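Local structure of aerobic respiration control sensor protein ArcB (Escherichia coli, 2A0B) at residues Gly32-Phe36 and Ala69-Leu75; Val44-Glu48 and Ile101-Lys105; Lys7-Leu12 and His110-Leu115. The protein serves as a membrane-bound sensor kinase that activates the regulator ArcA through a four-step phosphorelay, this chain being its C-terminal histidine-containing phosphotransfer domain. All blocks are in the same frame, centred on the assembly; numbering follows the deposited sequence.

Contact 1. Residues Gly32-Phe36 and Ala69-Leu75; sequences GLAVF and AAGSVGL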
ATOM      1  N   GLY A  32      -2.425  -4.529 -12.978  1.00 23.70           N
ATOM      2  CA  GLY A  32      -2.651  -4.726 -11.529  1.00 23.21           C
ATOM      3  C   GLY A  32      -2.625  -3.307 -10.876  1.00 24.18           C
ATOM      4  O   GLY A  32      -3.475  -3.077 -10.046  1.00 23.14           O
ATOM      5  N   LEU A  33      -1.634  -2.539 -11.299  1.00 23.86           N
ATOM      6  CA  LEU A  33      -1.554  -1.186 -10.722  1.00 25.08           C
ATOM      7  C   LEU A  33      -2.750  -0.364 -11.028  1.00 25.78           C
ATOM      8  O   LEU A  33      -3.257   0.454 -10.225  1.00 24.37           O
ATOM      9  CB  LEU A  33      -0.257  -0.546 -11.221  1.00 25.58           C
ATOM     10  CG  LEU A  33       0.130   0.758 -10.503  1.00 27.75           C
ATOM     11  CD1 LEU A  33       0.219   0.532  -8.996  1.00 28.66           C
ATOM     12  CD2 LEU A  33       1.475   1.219 -11.035  1.00 28.14           C
ATOM     13  N   ALA A  34      -3.367  -0.444 -12.225  1.00 22.37           N
ATOM     14  CA  ALA A  34      -4.556   0.291 -12.585  1.00 22.45           C
ATOM     15  C   ALA A  34      -5.725  -0.104 -11.717  1.00 23.66           C
ATOM     16  O   ALA A  34      -6.557   0.703 -11.296  1.00 25.42           O
ATOM     17  CB  ALA A  34      -4.889   0.090 -14.071  1.00 24.06           C
ATOM     18  N   VAL A  35      -5.832  -1.413 -11.355  1.00 21.98           N
ATOM     19  CA  VAL A  35      -6.859  -1.859 -10.482  1.00 21.33           C
ATOM     20  C   VAL A  35      -6.606  -1.316  -9.022  1.00 20.39           C
ATOM     21  O   VAL A  35      -7.574  -0.862  -8.434  1.00 22.84           O
ATOM     22  CB  VAL A  35      -6.973  -3.407 -10.383  1.00 23.62           C
ATOM     23  CG1 VAL A  35      -7.944  -3.856  -9.316  1.00 22.18           C
ATOM     24  CG2 VAL A  35      -7.473  -3.829 -11.775  1.00 24.77           C
ATOM     25  N   PHE A  36      -5.373  -1.334  -8.649  1.00 20.28           N
ATOM     26  CA  PHE A  36      -5.024  -0.807  -7.274  1.00 20.15           C
ATOM     27  C   PHE A  36      -5.442   0.663  -7.215  1.00 21.00           C
ATOM     28  O   PHE A  36      -6.068   1.025  -6.188  1.00 22.01           O
ATOM     29  CB  PHE A  36      -3.550  -0.985  -7.052  1.00 21.07           C
ATOM     30  CG  PHE A  36      -3.059  -0.523  -5.683  1.00 22.75           C
ATOM     31  CD1 PHE A  36      -3.166  -1.365  -4.602  1.00 23.87           C
ATOM     32  CD2 PHE A  36      -2.483   0.725  -5.584  1.00 23.51           C
ATOM     33  CE1 PHE A  36      -2.675  -0.907  -3.358  1.00 24.66           C
ATOM     34  CE2 PHE A  36      -2.034   1.189  -4.338  1.00 22.41           C
ATOM     35  CZ  PHE A  36      -2.113   0.357  -3.254  1.00 23.56           C
ATOM     36  N   ALA A  69      -3.090  -6.085  -0.989  1.00 19.17           N
ATOM     37  CA  ALA A  69      -3.257  -5.365  -2.262  1.00 18.14           C
ATOM     38  C   ALA A  69      -1.974  -4.718  -2.664  1.00 20.95           C
ATOM     39  O   ALA A  69      -1.392  -4.852  -3.740  1.00 20.11           O
ATOM     40  CB  ALA A  69      -4.424  -4.411  -2.267  1.00 19.03           C
ATOM     41  N   ALA A  70      -1.389  -3.882  -1.721  1.00 17.88           N
ATOM     42  CA  ALA A  70      -0.127  -3.275  -2.067  1.00 17.05           C
ATOM     43  C   ALA A  70       1.048  -4.152  -2.300  1.00 19.03           C
ATOM     44  O   ALA A  70       1.904  -3.955  -3.151  1.00 19.94           O
ATOM     45  CB  ALA A  70       0.217  -2.288  -0.868  1.00 18.22           C
ATOM     46  N   GLY A  71       1.170  -5.264  -1.544  1.00 20.44           N
ATOM     47  CA  GLY A  71       2.260  -6.224  -1.641  1.00 22.46           C
ATOM     48  C   GLY A  71       2.137  -6.950  -3.020  1.00 20.30           C
ATOM     49  O   GLY A  71       3.207  -7.246  -3.568  1.00 23.68           O
ATOM     50  N   SER A  72       0.956  -7.050  -3.522  1.00 20.52           N
ATOM     51  CA  SER A  72       0.772  -7.774  -4.798  1.00 23.64           C
ATOM     52  C   SER A  72       1.424  -7.050  -5.962  1.00 25.63           C
ATOM     53  O   SER A  72       1.741  -7.653  -6.994  1.00 24.56           O
ATOM     54  CB  SER A  72      -0.701  -8.031  -5.016  1.00 23.81           C
ATOM     55  OG  SER A  72      -1.419  -7.018  -5.657  1.00 27.41           O
ATOM     56  N   VAL A  73       1.495  -5.708  -5.881  1.00 20.92           N
ATOM     57  CA  VAL A  73       2.096  -4.891  -6.920  1.00 20.94           C
ATOM     58  C   VAL A  73       3.422  -4.262  -6.524  1.00 21.04           C
ATOM     59  O   VAL A  73       3.959  -3.431  -7.293  1.00 23.75           O
ATOM     60  CB  VAL A  73       1.103  -3.840  -7.434  1.00 23.80           C
ATOM     61  CG1 VAL A  73      -0.078  -4.499  -8.141  1.00 28.06           C
ATOM     62  CG2 VAL A  73       0.570  -2.905  -6.331  1.00 25.40           C
ATOM     63  N   GLY A  74       4.060  -4.665  -5.445  1.00 17.60           N
ATOM     64  CA  GLY A  74       5.413  -4.229  -5.096  1.00 17.22           C
ATOM     65  C   GLY A  74       5.472  -2.839  -4.351  1.00 15.15           C
ATOM     66  O   GLY A  74       6.645  -2.403  -4.409  1.00 17.38           O
ATOM     67  N   LEU A  75       4.352  -2.532  -3.826  1.00 17.50           N
ATOM     68  CA  LEU A  75       4.433  -1.170  -3.055  1.00 17.14           C
ATOM     69  C   LEU A  75       4.866  -1.539  -1.611  1.00 15.13           C
ATOM     70  O   LEU A  75       3.912  -1.584  -0.817  1.00 16.94           O
ATOM     71  CB  LEU A  75       3.102  -0.484  -3.205  1.00 16.51           C
ATOM     72  CG  LEU A  75       2.756   0.003  -4.667  1.00 18.89           C
ATOM     73  CD1 LEU A  75       1.316   0.358  -4.837  1.00 20.10           C
ATOM     74  CD2 LEU A  75       3.699   1.155  -5.006  1.00 20.97           C
TER
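L33 lies across from V73, and F36 from A69, with CA atoms 6.4 Å apart in the first pair. G32-F36 is a piece of helix 26-52. A69-L75 holds the last turn of helix 56-72 and the turn that follows. The two helices belong to the four-helix bundle of the HPt domain. A Schellman motif ends the second one. L75 N bonds to A70 O, G74 N makes a weak bond to G71 O, and G74 takes positive phi as the C-prime residue. A70 O also accepts from V73 N, and its two donors arrive from opposite faces of the carbonyl plane.

F36 carries the contact. Its CG stands anti to the backbone N (chi1 -179°), and the ring reaches over to the helix end. The methyl CD1 of L75 sits over one face, 4.0 Å from the ring centroid and 30° off the normal, a CH-pi contact. These two side chains approach from opposite directions. The CE1 corner of the ring comes within 3.6 Å of A70 N, and CD1 of F36 lies 4.0 Å from A69 CB. An alanine in place of F36 is likely to leave the L75 methyl without its ring face and to open a gap beside A69 and A70.

V73 fills the other end. Its two methyls divide the work: CG2 turns to the ring and to L33, while CG1 packs on the backbone of the first helix. Within the bundle, F36 also touches V112 of helix 93-122 and L78 of helix 76-85. G74 makes a backbone bond with D13. L33 CD1 meets L75 CD1 at 4.3 Å, and V73 CG1 rests 3.9 Å from G32 C.

Contact 2. Residues Val44-Glu48 and Ile101-Lys105; sequences VSVLE and IEEMK. With ZN (zinc ion), chain B.
E48 and K105 meet through different chain shapes. E48 is modelled in two positions. In one, its chain is bent at chi2 (-82°), which brings its carboxylate to K105 and I101. The lysine chain is stretched out and crosses the glutamate at about a right angle. In this copy OE2 of E48 is 3.5 Å from K105 NZ, a salt bridge uncertain in detail, as OE2 also sits doubtfully close to K105 CD. In the same copy OE1 lies 3.6 Å from I101 CG2. E102 OE1 is then 4.2 Å from E48 OE2, so the lysine probably offsets some of the like charge.

The segments lie on helices 26-52 and 93-122, which run antiparallel in the four-helix bundle of the HPt domain. The axes of the two short segments approach to 10.4 Å, with 158° between their directions. Beside the charged pair the contact is apolar. L47 CD2 meets I101 CD1 at 4.1 Å. V44 straddles two partners, K105 CB with CG1 and M104 with CG2. I66 of helix 56-72 touches L47 and M104. E103 takes no part across the interface; its OE2 binds the zinc ion at 2.1 Å, with H77 and E107.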
ATOM      1  N   VAL A  44      -9.222   3.680   1.434  1.00 20.85           N
ATOM      2  CA  VAL A  44      -8.762   4.704   2.455  1.00 21.53           C
ATOM      3  C   VAL A  44      -9.985   5.331   3.091  1.00 23.99           C
ATOM      4  O   VAL A  44      -9.976   5.521   4.330  1.00 21.73           O
ATOM      5  CB  VAL A  44      -7.856   5.690   1.749  1.00 22.77           C
ATOM      6  CG1 VAL A  44      -7.637   6.943   2.666  1.00 26.52           C
ATOM      7  CG2 VAL A  44      -6.479   5.162   1.409  1.00 22.32           C
ATOM      8  N   SER A  45     -11.076   5.560   2.359  1.00 23.89           N
ATOM      9  CA  SER A  45     -12.292   6.071   2.958  1.00 24.88           C
ATOM     10  C   SER A  45     -12.847   5.142   4.021  1.00 26.96           C
ATOM     11  O   SER A  45     -13.367   5.555   5.071  1.00 26.40           O
ATOM     12  CB  SER A  45     -13.343   6.412   1.900  0.50 26.35           C
ATOM     13  OG  SER A  45     -12.779   7.348   0.989  0.50 27.88           O
ATOM     14  N   VAL A  46     -12.785   3.815   3.828  1.00 25.89           N
ATOM     15  CA  VAL A  46     -13.242   2.864   4.829  1.00 27.12           C
ATOM     16  C   VAL A  46     -12.328   2.916   6.053  1.00 24.83           C
ATOM     17  O   VAL A  46     -12.850   2.863   7.172  1.00 27.06           O
ATOM     18  CB  VAL A  46     -13.296   1.416   4.285  1.00 28.54           C
ATOM     19  CG1 VAL A  46     -13.518   0.385   5.377  1.00 29.70           C
ATOM     20  CG2 VAL A  46     -14.430   1.369   3.248  1.00 28.63           C
ATOM     21  N   LEU A  47     -11.012   3.019   5.897  1.00 24.35           N
ATOM     22  CA  LEU A  47     -10.099   3.173   7.006  1.00 24.30           C
ATOM     23  C   LEU A  47     -10.525   4.403   7.858  1.00 25.83           C
ATOM     24  O   LEU A  47     -10.606   4.225   9.073  1.00 26.96           O
ATOM     25  CB  LEU A  47      -8.635   3.458   6.653  1.00 26.47           C
ATOM     26  CG  LEU A  47      -7.724   2.275   6.404  1.00 27.61           C
ATOM     27  CD1 LEU A  47      -6.380   2.759   5.880  1.00 27.40           C
ATOM     28  CD2 LEU A  47      -7.566   1.439   7.685  1.00 27.43           C
ATOM     29  N   GLU A  48     -10.734   5.495   7.172  1.00 26.59           N
ATOM     30  CA  GLU A  48     -11.084   6.737   7.902  1.00 27.96           C
ATOM     31  C   GLU A  48     -12.397   6.624   8.623  1.00 29.35           C
ATOM     32  O   GLU A  48     -12.504   7.111   9.769  1.00 31.12           O
ATOM     33  CB  GLU A  48     -11.192   7.915   6.930  0.50 29.52           C
ATOM     34  CG  GLU A  48      -9.948   8.236   6.152  0.50 31.14           C
ATOM     35  CD  GLU A  48      -8.940   9.066   6.909  0.50 33.78           C
ATOM     36  OE1 GLU A  48      -8.918   9.037   8.153  0.50 34.77           O
ATOM     37  OE2 GLU A  48      -8.187   9.771   6.210  0.50 35.04           O
ATOM     38  N   ILE A 101      -2.751   6.057   9.177  1.00 15.12           N
ATOM     39  CA  ILE A 101      -3.870   6.199   8.268  1.00 15.56           C
ATOM     40  C   ILE A 101      -3.673   7.461   7.457  1.00 18.59           C
ATOM     41  O   ILE A 101      -3.803   7.562   6.261  1.00 18.20           O
ATOM     42  CB  ILE A 101      -5.220   6.070   8.934  1.00 18.54           C
ATOM     43  CG1 ILE A 101      -5.357   4.600   9.471  1.00 19.86           C
ATOM     44  CG2 ILE A 101      -6.331   6.570   8.037  1.00 19.20           C
ATOM     45  CD1 ILE A 101      -6.634   4.461  10.313  1.00 21.30           C
ATOM     46  N   GLU A 102      -3.467   8.637   8.183  1.00 16.61           N
ATOM     47  CA  GLU A 102      -3.249   9.867   7.429  1.00 17.91           C
ATOM     48  C   GLU A 102      -2.039   9.822   6.534  1.00 18.49           C
ATOM     49  O   GLU A 102      -2.085  10.393   5.426  1.00 19.90           O
ATOM     50  CB  GLU A 102      -3.010  10.970   8.524  1.00 19.60           C
ATOM     51  CG  GLU A 102      -2.856  12.328   7.854  1.00 23.47           C
ATOM     52  CD  GLU A 102      -4.032  12.887   7.107  1.00 25.26           C
ATOM     53  OE1 GLU A 102      -5.231  12.553   7.277  1.00 28.20           O
ATOM     54  OE2 GLU A 102      -3.722  13.738   6.241  1.00 26.80           O
ATOM     55  N   GLU A 103      -0.922   9.248   6.894  1.00 17.81           N
ATOM     56  CA  GLU A 103       0.274   9.073   6.125  1.00 18.02           C
ATOM     57  C   GLU A 103      -0.079   8.297   4.806  1.00 19.67           C
ATOM     58  O   GLU A 103       0.254   8.752   3.729  1.00 19.29           O
ATOM     59  CB  GLU A 103       1.299   8.296   6.891  1.00 19.88           C
ATOM     60  CG  GLU A 103       2.582   8.169   6.125  1.00 19.33           C
ATOM     61  CD  GLU A 103       3.583   7.341   6.845  1.00 20.37           C
ATOM     62  OE1 GLU A 103       3.549   7.144   8.123  1.00 22.63           O
ATOM     63  OE2 GLU A 103       4.543   6.817   6.231  1.00 19.93           O
ATOM     64  N   MET A 104      -0.809   7.213   5.061  1.00 17.12           N
ATOM     65  CA  MET A 104      -1.282   6.454   3.847  1.00 19.24           C
ATOM     66  C   MET A 104      -2.124   7.289   2.934  1.00 20.11           C
ATOM     67  O   MET A 104      -1.929   7.293   1.698  1.00 19.42           O
ATOM     68  CB  MET A 104      -2.172   5.271   4.319  0.50 20.79           C
ATOM     69  CG  MET A 104      -2.743   4.559   3.075  0.50 22.36           C
ATOM     70  SD  MET A 104      -1.858   2.989   2.811  0.50 25.00           S
ATOM     71  CE  MET A 104      -2.488   2.179   4.292  0.50 19.26           C
ATOM     72  N   LYS A 105      -3.111   8.042   3.435  1.00 18.91           N
ATOM     73  CA  LYS A 105      -4.032   8.845   2.678  1.00 19.54           C
ATOM     74  C   LYS A 105      -3.250   9.860   1.843  1.00 19.52           C
ATOM     75  O   LYS A 105      -3.542  10.131   0.664  1.00 20.61           O
ATOM     76  CB  LYS A 105      -5.006   9.538   3.632  1.00 21.61           C
ATOM     77  CG  LYS A 105      -5.904  10.567   2.928  1.00 25.66           C
ATOM     78  CD  LYS A 105      -6.820  11.194   3.982  1.00 31.78           C
ATOM     79  CE  LYS A 105      -8.104  11.711   3.344  1.00 36.86           C
ATOM     80  NZ  LYS A 105      -8.849  12.611   4.289  1.00 39.94           N
TER
HETATM   81 ZN    ZN B 800       4.867   6.827   4.180  1.00 24.08          ZN

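Contact 3. Residues Lys7-Leu12 and His110-Leu115; sequences KSEALL and HDVEVL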
ATOM      1  N   LYS A   7      14.413   6.983  -3.569  1.00 41.11           N
ATOM      2  CA  LYS A   7      12.985   6.802  -3.360  1.00 40.90           C
ATOM      3  C   LYS A   7      12.484   5.477  -3.948  1.00 39.33           C
ATOM      4  O   LYS A   7      11.582   4.893  -3.342  1.00 39.09           O
ATOM      5  CB  LYS A   7      12.159   7.961  -3.824  1.00 42.13           C
ATOM      6  CG  LYS A   7      11.647   8.189  -5.214  1.00 44.01           C
ATOM      7  CD  LYS A   7      11.083   9.617  -5.227  1.00 45.36           C
ATOM      8  CE  LYS A   7      10.916  10.220  -6.616  1.00 46.23           C
ATOM      9  NZ  LYS A   7       9.863  11.293  -6.510  1.00 46.39           N
ATOM     10  N   SER A   8      13.011   5.059  -5.086  1.00 38.23           N
ATOM     11  CA  SER A   8      12.573   3.788  -5.664  1.00 38.42           C
ATOM     12  C   SER A   8      12.891   2.660  -4.675  1.00 36.47           C
ATOM     13  O   SER A   8      12.016   1.841  -4.375  1.00 33.77           O
ATOM     14  CB  SER A   8      13.222   3.518  -7.019  1.00 39.32           C
ATOM     15  OG  SER A   8      12.746   4.413  -8.020  1.00 41.69           O
ATOM     16  N   GLU A   9      14.107   2.628  -4.138  1.00 35.77           N
ATOM     17  CA  GLU A   9      14.512   1.577  -3.215  1.00 37.25           C
ATOM     18  C   GLU A   9      13.677   1.494  -1.957  1.00 35.18           C
ATOM     19  O   GLU A   9      13.382   0.434  -1.398  1.00 34.62           O
ATOM     20  CB  GLU A   9      15.988   1.768  -2.778  1.00 40.31           C
ATOM     21  CG  GLU A   9      16.896   1.836  -3.987  1.00 44.75           C
ATOM     22  CD  GLU A   9      18.384   1.895  -3.700  1.00 47.63           C
ATOM     23  OE1 GLU A   9      18.812   2.438  -2.658  1.00 48.79           O
ATOM     24  OE2 GLU A   9      19.129   1.371  -4.574  1.00 49.21           O
ATOM     25  N   ALA A  10      13.319   2.680  -1.457  1.00 33.02           N
ATOM     26  CA  ALA A  10      12.560   2.783  -0.238  1.00 31.98           C
ATOM     27  C   ALA A  10      11.101   2.428  -0.406  1.00 29.44           C
ATOM     28  O   ALA A  10      10.515   1.802   0.475  1.00 32.41           O
ATOM     29  CB  ALA A  10      12.712   4.215   0.292  1.00 34.31           C
ATOM     30  N   LEU A  11      10.457   2.782  -1.507  1.00 21.40           N
ATOM     31  CA  LEU A  11       9.039   2.652  -1.639  1.00 19.19           C
ATOM     32  C   LEU A  11       8.676   1.288  -2.400  1.00 16.18           C
ATOM     33  O   LEU A  11       7.537   0.998  -2.234  1.00 19.78           O
ATOM     34  CB  LEU A  11       8.419   3.807  -2.438  1.00 20.43           C
ATOM     35  CG  LEU A  11       8.649   5.236  -1.765  1.00 21.09           C
ATOM     36  CD1 LEU A  11       8.065   6.268  -2.681  1.00 23.64           C
ATOM     37  CD2 LEU A  11       7.890   5.190  -0.437  1.00 23.11           C
ATOM     38  N   LEU A  12       9.670   0.868  -3.137  1.00 17.62           N
ATOM     39  CA  LEU A  12       9.204  -0.342  -3.945  1.00 19.02           C
ATOM     40  C   LEU A  12       9.980  -1.547  -3.526  1.00 19.93           C
ATOM     41  O   LEU A  12      11.081  -1.534  -3.020  1.00 21.58           O
ATOM     42  CB  LEU A  12       9.624  -0.074  -5.409  1.00 19.82           C
ATOM     43  CG  LEU A  12       9.084   1.237  -6.019  1.00 21.31           C
ATOM     44  CD1 LEU A  12       9.617   1.377  -7.451  1.00 20.59           C
ATOM     45  CD2 LEU A  12       7.590   1.295  -5.880  1.00 21.13           C
ATOM     46  N   HIS A 110       1.275   9.278  -4.742  1.00 16.87           N
ATOM     47  CA  HIS A 110       2.657   9.459  -5.045  1.00 17.14           C
ATOM     48  C   HIS A 110       3.462   8.189  -5.217  1.00 18.52           C
ATOM     49  O   HIS A 110       4.311   8.003  -6.059  1.00 19.73           O
ATOM     50  CB  HIS A 110       3.308  10.415  -3.967  1.00 19.25           C
ATOM     51  CG  HIS A 110       4.782  10.464  -3.993  1.00 21.53           C
ATOM     52  ND1 HIS A 110       5.484  11.212  -4.915  1.00 24.86           N
ATOM     53  CD2 HIS A 110       5.785   9.894  -3.265  1.00 23.80           C
ATOM     54  CE1 HIS A 110       6.774  11.088  -4.762  1.00 24.05           C
ATOM     55  NE2 HIS A 110       7.006  10.291  -3.746  1.00 25.87           N
ATOM     56  N   ASP A 111       3.206   7.207  -4.285  1.00 17.37           N
ATOM     57  CA  ASP A 111       3.872   5.926  -4.365  1.00 17.41           C
ATOM     58  C   ASP A 111       3.413   5.228  -5.728  1.00 16.06           C
ATOM     59  O   ASP A 111       4.394   4.703  -6.269  1.00 17.85           O
ATOM     60  CB  ASP A 111       3.392   5.030  -3.220  1.00 17.85           C
ATOM     61  CG  ASP A 111       4.015   5.265  -1.855  1.00 23.78           C
ATOM     62  OD1 ASP A 111       4.061   6.502  -1.527  1.00 24.69           O
ATOM     63  OD2 ASP A 111       4.534   4.445  -1.101  1.00 22.63           O
ATOM     64  N   VAL A 112       2.188   5.419  -6.060  1.00 15.74           N
ATOM     65  CA  VAL A 112       1.814   4.771  -7.404  1.00 16.61           C
ATOM     66  C   VAL A 112       2.545   5.448  -8.533  1.00 19.65           C
ATOM     67  O   VAL A 112       3.092   4.823  -9.461  1.00 18.51           O
ATOM     68  CB  VAL A 112       0.325   4.879  -7.562  1.00 16.86           C
ATOM     69  CG1 VAL A 112      -0.162   4.692  -9.017  1.00 21.98           C
ATOM     70  CG2 VAL A 112      -0.448   3.949  -6.602  1.00 20.01           C
ATOM     71  N   GLU A 113       2.692   6.831  -8.468  1.00 17.58           N
ATOM     72  CA  GLU A 113       3.451   7.462  -9.553  1.00 17.32           C
ATOM     73  C   GLU A 113       4.872   7.061  -9.638  1.00 16.85           C
ATOM     74  O   GLU A 113       5.555   6.981 -10.670  1.00 18.91           O
ATOM     75  CB  GLU A 113       3.395   9.025  -9.310  1.00 18.96           C
ATOM     76  CG  GLU A 113       2.013   9.543  -9.515  1.00 20.37           C
ATOM     77  CD  GLU A 113       1.771  10.981  -9.047  1.00 24.67           C
ATOM     78  OE1 GLU A 113       2.618  11.497  -8.303  1.00 29.21           O
ATOM     79  OE2 GLU A 113       0.745  11.533  -9.425  1.00 30.19           O
ATOM     80  N   VAL A 114       5.617   6.792  -8.527  1.00 16.87           N
ATOM     81  CA  VAL A 114       6.944   6.305  -8.435  1.00 18.13           C
ATOM     82  C   VAL A 114       7.031   4.858  -9.080  1.00 17.21           C
ATOM     83  O   VAL A 114       7.986   4.693  -9.786  1.00 19.31           O
ATOM     84  CB  VAL A 114       7.460   6.262  -6.977  1.00 19.45           C
ATOM     85  CG1 VAL A 114       8.795   5.597  -6.866  1.00 21.12           C
ATOM     86  CG2 VAL A 114       7.642   7.759  -6.549  1.00 20.97           C
ATOM     87  N   LEU A 115       6.047   4.061  -8.791  1.00 16.81           N
ATOM     88  CA  LEU A 115       6.119   2.681  -9.433  1.00 18.19           C
ATOM     89  C   LEU A 115       5.870   2.821 -10.920  1.00 19.40           C
ATOM     90  O   LEU A 115       6.650   2.188 -11.658  1.00 20.94           O
ATOM     91  CB  LEU A 115       5.102   1.842  -8.689  1.00 18.65           C
ATOM     92  CG  LEU A 115       4.888   0.430  -9.381  1.00 20.94           C
ATOM     93  CD1 LEU A 115       6.187  -0.247  -9.380  1.00 20.51           C
ATOM     94  CD2 LEU A 115       3.749  -0.242  -8.613  1.00 23.19           C
TER
HETATM   95  O   HOH W   1      10.640   5.603  -9.839  1.00 32.04           O
HETATM   96  O   HOH W   2       4.992   1.855  -1.425  1.00 21.27           O
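L11 lays its two methyls against D111 and V114. CD2 is 3.5 Å from D111 OD2, and CD1 is 4.2 Å from V114 CG2. The leucine crosses both side chains at about a right angle. Chi1 of K7 (86°) sets CG between the backbone N and the carbonyl carbon, and the rest of the chain runs straight out over V114. Its CD and CE cross V114 CG2 at a slant. Its NZ ends at the edge of the H110 ring, near the ring plane, 3.6 Å from CE1. The same V114 methyl lies over one face of that ring, offset toward the rim. It thus packs among the lysine chain, the imidazole and L11. L12 has CD2 3.8 Å from L115 CB and also touches L17 and W118.

Two waters tie the segments together. One donates to V114 O at 2.8 Å and is hydrogen-bonded to S8 OG. The other donates to L11 O and, at 2.7 Å, to D111 OD2. The bond to OD2 probably helps stabilise negative charge on this buried carboxylate, whose OD1 lies close to E107 OE1.

The axes of the short segments 7-11 and 110-115 cross at 118° and approach to 10.3 Å. L11 also touches H77, a zinc ligand. The contact lays a short N-terminal helix across the long C-terminal helix 93-122 of the HPt bundle, next to the zinc site.

In the fold
Contact 1 is the buried one, close to the chain's centre and almost wholly apolar. Contacts 2 and 3 are partly buried and mix apolar packing with charge or water. Contacts 1 and 2 share helix 26-52 but lie on opposite sides of the chain's centre, with centres about 17 Å apart. Contacts 2 and 3 share helix 93-122 and do not touch. Contacts 1 and 3 do: L115 CD2 packs on L33 CD2 at 3.6 Å, and also on L75. A ring and a helix end make contact 1. A glutamate-lysine pair, seen with one of two glutamate positions, edges contact 2. Bridging waters join the N-terminal helix of contact 3.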